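PDB 2HJ1: protein RnfH from Haemophilus influenzae, which belongs to the RnfH family of ubiquitin-related proteins and forms a 3D domain-swapped dimer in the crystal, though the structure alone does not show its cellular role. Local coordinates for the interface of chains A and B. Residues are numbered along the deposited sequence; one frame, centred on the assembly and turned at random. Chains: chain A/B, Hypothetical protein.

Contact 1 and contact 2 are neighbouring stretches of one seam, with the centres of their C-alpha atoms about 10 Å apart. Both pair strand 79-82 of chain A with strand 61-65 of chain B, and both use A:Ile80, whose backbone takes part in the sheet pairing of contact 1 while its side chain points into the apolar layer of contact 2. The dimer is 3D domain-swapped, so these pairings between chains probably replace ones that an unswapped monomer would make within itself. The two-fold symmetry repeats both contacts with the chains exchanged.

Contact 1: the interface of chains A and B. Residues chain A 74, 77-80; chain B 63-65.
B:Ile63 lays its CG2 methyl against the side chain of A:Asp78, touching the carboxylate carbon CG at 3.7 Å. The two side chains cross obliquely; the methyl packs against the carboxylate group, and OD1 reaches on to the polar rim. A:Leu74 is merely near, its CD2 4.3 Å from CD1 of B:Ile63. On the other side of the strand pair, A:Arg79 lies over the side chain of B:Phe64. Its guanidinium plane is nearly parallel to the ring, 9° away, but NH2 sits over the CB-CG bond and the CD2 edge of the ring rather than its middle: NH2 is 3.5 Å from CG of B:Phe64. The arginine chain starts out extended, with CG opposite the backbone N, and bends at chi3 (65°), which folds the flat guanidinium over its neighbour.

Between these two packed faces run the backbone bonds of an antiparallel pairing. A:Arg79 N donates to B:Phe64 O at 2.7 Å, and B:Phe64 N returns a bond to A:Arg79 O at 2.9 Å. Reciprocal bonds of this kind fix the register of the two strands and satisfy both amides and both carbonyls.

Farther out, the hydroxyl OG of B:Ser65 gives a hydrogen bond of 2.8 Å to the carboxylate oxygen OD1 of A:Asp78, arriving from above the carboxylate plane, 37° out of it. The other oxygen, OD2, is linked to water 1 at 2.8 Å, and the same water reaches OG of B:Ser65 at the longer distance of 3.3 Å. This water link between carboxylate and hydroxyl may help steady the acid.

In the fold, the site joins the start of strand 79-82 of chain A, with the turn at A:Gly77 leading into it, to the end of strand 61-65 of chain B, adding the chain A strand to the sheet of chain B, as expected of a domain swap.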
ATOM      1  N   LEU A  74      11.108   6.256   1.359  1.00 42.41           N
ATOM      2  CA  LEU A  74      10.129   5.598   2.227  1.00 40.78           C
ATOM      3  C   LEU A  74       9.536   6.583   3.238  1.00 41.22           C
ATOM      4  O   LEU A  74      10.237   7.471   3.720  1.00 39.21           O
ATOM      5  CB  LEU A  74      10.812   4.440   2.951  1.00 39.51           C
ATOM      6  CG  LEU A  74      11.131   3.256   2.017  1.00 39.16           C
ATOM      7  CD1 LEU A  74      12.047   2.220   2.700  1.00 38.58           C
ATOM      8  CD2 LEU A  74       9.833   2.599   1.486  1.00 37.99           C
ATOM      9  N   GLY A  77       5.561   3.805   8.137  1.00 39.31           N
ATOM     10  CA  GLY A  77       4.536   2.796   7.879  1.00 39.28           C
ATOM     11  C   GLY A  77       4.455   2.259   6.448  1.00 40.48           C
ATOM     12  O   GLY A  77       3.519   1.522   6.143  1.00 41.02           O
ATOM     13  N   ASP A  78       5.392   2.619   5.569  1.00 37.60           N
ATOM     14  CA  ASP A  78       5.384   2.016   4.208  1.00 37.92           C
ATOM     15  C   ASP A  78       5.705   0.515   4.287  1.00 35.75           C
ATOM     16  O   ASP A  78       6.624   0.107   4.984  1.00 33.57           O
ATOM     17  CB  ASP A  78       6.399   2.706   3.284  1.00 37.47           C
ATOM     18  CG  ASP A  78       5.836   3.965   2.600  1.00 40.43           C
ATOM     19  OD1 ASP A  78       4.608   4.216   2.690  1.00 40.54           O
ATOM     20  OD2 ASP A  78       6.631   4.699   1.941  1.00 41.67           O
ATOM     21  N   ARG A  79       4.895  -0.297   3.617  1.00 34.13           N
ATOM     22  CA  ARG A  79       5.227  -1.698   3.477  1.00 34.00           C
ATOM     23  C   ARG A  79       5.641  -1.973   2.031  1.00 33.47           C
ATOM     24  O   ARG A  79       4.824  -1.874   1.095  1.00 32.73           O
ATOM     25  CB  ARG A  79       4.070  -2.621   3.882  1.00 33.52           C
ATOM     26  CG  ARG A  79       4.438  -4.080   3.718  1.00 33.07           C
ATOM     27  CD  ARG A  79       3.338  -5.005   4.184  1.00 34.12           C
ATOM     28  NE  ARG A  79       2.112  -4.891   3.374  1.00 38.95           N
ATOM     29  CZ  ARG A  79       0.896  -4.614   3.857  1.00 40.13           C
ATOM     30  NH1 ARG A  79       0.713  -4.389   5.165  1.00 41.35           N
ATOM     31  NH2 ARG A  79      -0.154  -4.578   3.032  1.00 39.25           N
ATOM     32  N   ILE A  80       6.904  -2.358   1.860  1.00 33.80           N
ATOM     33  CA  ILE A  80       7.419  -2.770   0.546  1.00 32.23           C
ATOM     34  C   ILE A  80       6.999  -4.190   0.257  1.00 32.52           C
ATOM     35  O   ILE A  80       7.334  -5.078   1.020  1.00 32.27           O
ATOM     36  CB  ILE A  80       8.938  -2.711   0.496  1.00 33.05           C
ATOM     37  CG1 ILE A  80       9.440  -1.290   0.747  1.00 32.16           C
ATOM     38  CG2 ILE A  80       9.458  -3.214  -0.944  1.00 31.09           C
ATOM     39  CD1 ILE A  80      10.934  -1.272   1.168  1.00 34.06           C
TER
ATOM     40  N   ILE B  63       3.916  -0.791  -2.957  1.00 39.01           N
ATOM     41  CA  ILE B  63       4.080  -0.277  -1.584  1.00 37.85           C
ATOM     42  C   ILE B  63       2.694  -0.078  -1.040  1.00 37.94           C
ATOM     43  O   ILE B  63       1.847   0.529  -1.705  1.00 37.59           O
ATOM     44  CB  ILE B  63       4.877   1.013  -1.542  1.00 38.07           C
ATOM     45  CG1 ILE B  63       6.373   0.699  -1.712  1.00 41.46           C
ATOM     46  CG2 ILE B  63       4.737   1.747  -0.186  1.00 39.55           C
ATOM     47  CD1 ILE B  63       7.235   1.928  -1.926  1.00 38.46           C
ATOM     48  N   PHE B  64       2.440  -0.639   0.138  1.00 37.30           N
ATOM     49  CA  PHE B  64       1.241  -0.311   0.892  1.00 36.87           C
ATOM     50  C   PHE B  64       1.562   0.756   1.916  1.00 37.17           C
ATOM     51  O   PHE B  64       2.418   0.552   2.806  1.00 37.37           O
ATOM     52  CB  PHE B  64       0.624  -1.522   1.586  1.00 34.65           C
ATOM     53  CG  PHE B  64      -0.726  -1.226   2.210  1.00 36.89           C
ATOM     54  CD1 PHE B  64      -1.828  -0.968   1.412  1.00 35.01           C
ATOM     55  CD2 PHE B  64      -0.884  -1.161   3.573  1.00 39.07           C
ATOM     56  CE1 PHE B  64      -3.059  -0.681   1.966  1.00 39.94           C
ATOM     57  CE2 PHE B  64      -2.164  -0.863   4.159  1.00 38.54           C
ATOM     58  CZ  PHE B  64      -3.232  -0.632   3.339  1.00 35.05           C
ATOM     59  N   SER B  65       0.873   1.895   1.790  1.00 37.79           N
ATOM     60  CA  SER B  65       1.116   3.068   2.638  1.00 37.66           C
ATOM     61  C   SER B  65      -0.063   3.257   3.607  1.00 37.69           C
ATOM     62  O   SER B  65      -1.224   3.230   3.188  1.00 35.42           O
ATOM     63  CB  SER B  65       1.203   4.326   1.782  1.00 39.22           C
ATOM     64  OG  SER B  65       2.376   4.353   0.981  1.00 41.52           O
TER
HETATM   65  O   HOH W   1       4.912   6.362   0.432  1.00 54.96           O

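Contact 2: the interface of chains A and B. Residues chain A 68, 70, 80, 82; chain B 38, 42, 56, 61.
B:Ile61 stands among chain A side chains, and its two branches serve different neighbours. The CG2 methyl, opposite the backbone N, meets CD1 of A:Ile68 at 3.6 Å and CG2 of A:Ile80 at 3.7 Å. A:Ile80 lies alongside it, the two side chains pointing the same way from their paired strands into the apolar layer. The longer branch runs out to CD1, which touches CD2 of A:Leu70 at 3.8 Å, with the leucine crossing it at about a right angle.

Helix 38-45 of chain B packs against the face of the sheet that carries B:Ile61 and A:Ile80. B:Val38 uses its CG1 methyl against two partners, A:Ile68 tip to tip at CD1 (3.8 Å) and A:Leu70 at CD2. In A:Ile68, CG1 is placed between the backbone N and the carbonyl carbon (chi1 69°), and this together with chi2 (80°) brings CD1 to B:Val38 and B:Ile61. One turn along the helix, CD1 of B:Ile42 comes to CG2 of A:Ile80 at 4.0 Å and meets CD1 of A:Ile82 end on. These are ordinary van der Waals contacts between methyl groups.

Toward the edge, the other methyl of A:Leu70, CD1, lies against the backbone carbonyl O of B:Leu56, and the carbonyl O of A:Leu70 faces CB of B:Val38. At the rim A:Ile68 N makes a weak hydrogen bond of 3.5 Å to B:Ile61 O. Water 2 adds a second link between the chains, binding that same carbonyl at 3.0 Å and A:Ile68 O at 3.1 Å, so it bridges two backbone acceptors of different chains.

Through this layer chain A supplies a strand and the segment at A:Ile68 and A:Leu70 beside the partner's helix, which probably completes the partner's hydrophobic core and helps hold the domain-swapped dimer together.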
ATOM      1  N   ILE A  68       5.913   1.041  -8.023  1.00 43.75           N
ATOM      2  CA  ILE A  68       6.944   1.975  -7.618  1.00 43.34           C
ATOM      3  C   ILE A  68       8.299   2.110  -8.233  1.00 43.15           C
ATOM      4  O   ILE A  68       8.636   1.368  -9.139  1.00 44.20           O
ATOM      5  CB  ILE A  68       7.023   1.868  -6.042  1.00 43.37           C
ATOM      6  CG1 ILE A  68       7.598   0.533  -5.563  1.00 44.87           C
ATOM      7  CG2 ILE A  68       5.590   1.882  -5.460  1.00 43.52           C
ATOM      8  CD1 ILE A  68       9.146   0.389  -5.606  1.00 43.56           C
ATOM      9  N   LEU A  70      12.544   2.275  -7.388  1.00 40.07           N
ATOM     10  CA  LEU A  70      13.572   1.904  -6.411  1.00 40.21           C
ATOM     11  C   LEU A  70      14.108   3.131  -5.743  1.00 40.15           C
ATOM     12  O   LEU A  70      14.661   3.065  -4.645  1.00 37.73           O
ATOM     13  CB  LEU A  70      14.704   1.066  -7.013  1.00 39.43           C
ATOM     14  CG  LEU A  70      14.228  -0.350  -7.404  1.00 41.23           C
ATOM     15  CD1 LEU A  70      15.384  -1.146  -8.017  1.00 43.24           C
ATOM     16  CD2 LEU A  70      13.710  -1.105  -6.169  1.00 41.11           C
ATOM     17  N   ILE A  80       6.904  -2.358   1.860  1.00 33.80           N
ATOM     18  CA  ILE A  80       7.419  -2.770   0.546  1.00 32.23           C
ATOM     19  C   ILE A  80       6.999  -4.190   0.257  1.00 32.52           C
ATOM     20  O   ILE A  80       7.334  -5.078   1.020  1.00 32.27           O
ATOM     21  CB  ILE A  80       8.938  -2.711   0.496  1.00 33.05           C
ATOM     22  CG1 ILE A  80       9.440  -1.290   0.747  1.00 32.16           C
ATOM     23  CG2 ILE A  80       9.458  -3.214  -0.944  1.00 31.09           C
ATOM     24  CD1 ILE A  80      10.934  -1.272   1.168  1.00 34.06           C
ATOM     25  N   ILE A  82       7.505  -7.233  -2.306  1.00 34.39           N
ATOM     26  CA  ILE A  82       8.257  -7.783  -3.438  1.00 35.97           C
ATOM     27  C   ILE A  82       7.490  -9.025  -3.914  1.00 38.32           C
ATOM     28  O   ILE A  82       7.207  -9.901  -3.130  1.00 36.86           O
ATOM     29  CB  ILE A  82       9.715  -8.142  -3.014  1.00 35.38           C
ATOM     30  CG1 ILE A  82      10.432  -6.909  -2.447  1.00 33.19           C
ATOM     31  CG2 ILE A  82      10.503  -8.681  -4.206  1.00 32.62           C
ATOM     32  CD1 ILE A  82      11.639  -7.254  -1.594  1.00 34.17           C
TER
ATOM     33  N   VAL B  38      13.507   2.889  -1.187  1.00 36.35           N
ATOM     34  CA  VAL B  38      13.130   1.480  -1.386  1.00 37.08           C
ATOM     35  C   VAL B  38      14.342   0.555  -1.609  1.00 37.44           C
ATOM     36  O   VAL B  38      14.498  -0.448  -0.931  1.00 36.24           O
ATOM     37  CB  VAL B  38      12.190   1.386  -2.578  1.00 36.85           C
ATOM     38  CG1 VAL B  38      11.840  -0.032  -2.892  1.00 35.20           C
ATOM     39  CG2 VAL B  38      10.875   2.256  -2.297  1.00 37.00           C
ATOM     40  N   ILE B  42      15.735  -2.515   0.961  1.00 32.87           N
ATOM     41  CA  ILE B  42      15.794  -3.886   0.497  1.00 33.09           C
ATOM     42  C   ILE B  42      17.235  -4.421   0.585  1.00 34.14           C
ATOM     43  O   ILE B  42      17.510  -5.484   1.170  1.00 34.16           O
ATOM     44  CB  ILE B  42      15.223  -4.034  -0.939  1.00 32.66           C
ATOM     45  CG1 ILE B  42      13.744  -3.616  -0.988  1.00 31.90           C
ATOM     46  CG2 ILE B  42      15.374  -5.513  -1.454  1.00 31.38           C
ATOM     47  CD1 ILE B  42      13.146  -3.568  -2.440  1.00 33.03           C
ATOM     48  N   LEU B  56      16.144  -7.501  -8.245  1.00 37.70           N
ATOM     49  CA  LEU B  56      15.628  -6.126  -8.164  1.00 39.34           C
ATOM     50  C   LEU B  56      15.568  -5.378  -9.490  1.00 40.41           C
ATOM     51  O   LEU B  56      14.847  -4.383  -9.596  1.00 40.44           O
ATOM     52  CB  LEU B  56      16.441  -5.276  -7.163  1.00 40.81           C
ATOM     53  CG  LEU B  56      16.332  -5.700  -5.693  1.00 40.95           C
ATOM     54  CD1 LEU B  56      17.076  -4.713  -4.831  1.00 40.07           C
ATOM     55  CD2 LEU B  56      14.818  -5.820  -5.228  1.00 41.41           C
ATOM     56  N   ILE B  61       7.271  -4.821  -7.669  1.00 41.76           N
ATOM     57  CA  ILE B  61       7.275  -4.249  -6.314  1.00 41.88           C
ATOM     58  C   ILE B  61       6.121  -3.224  -6.167  1.00 41.41           C
ATOM     59  O   ILE B  61       6.007  -2.292  -6.989  1.00 40.61           O
ATOM     60  CB  ILE B  61       8.619  -3.537  -5.999  1.00 41.59           C
ATOM     61  CG1 ILE B  61       9.798  -4.520  -6.195  1.00 41.24           C
ATOM     62  CG2 ILE B  61       8.604  -2.970  -4.543  1.00 41.87           C
ATOM     63  CD1 ILE B  61      11.112  -3.915  -5.910  1.00 42.36           C
TER
HETATM   64  O   HOH W   2       7.979  -1.632  -9.117  1.00 41.58           O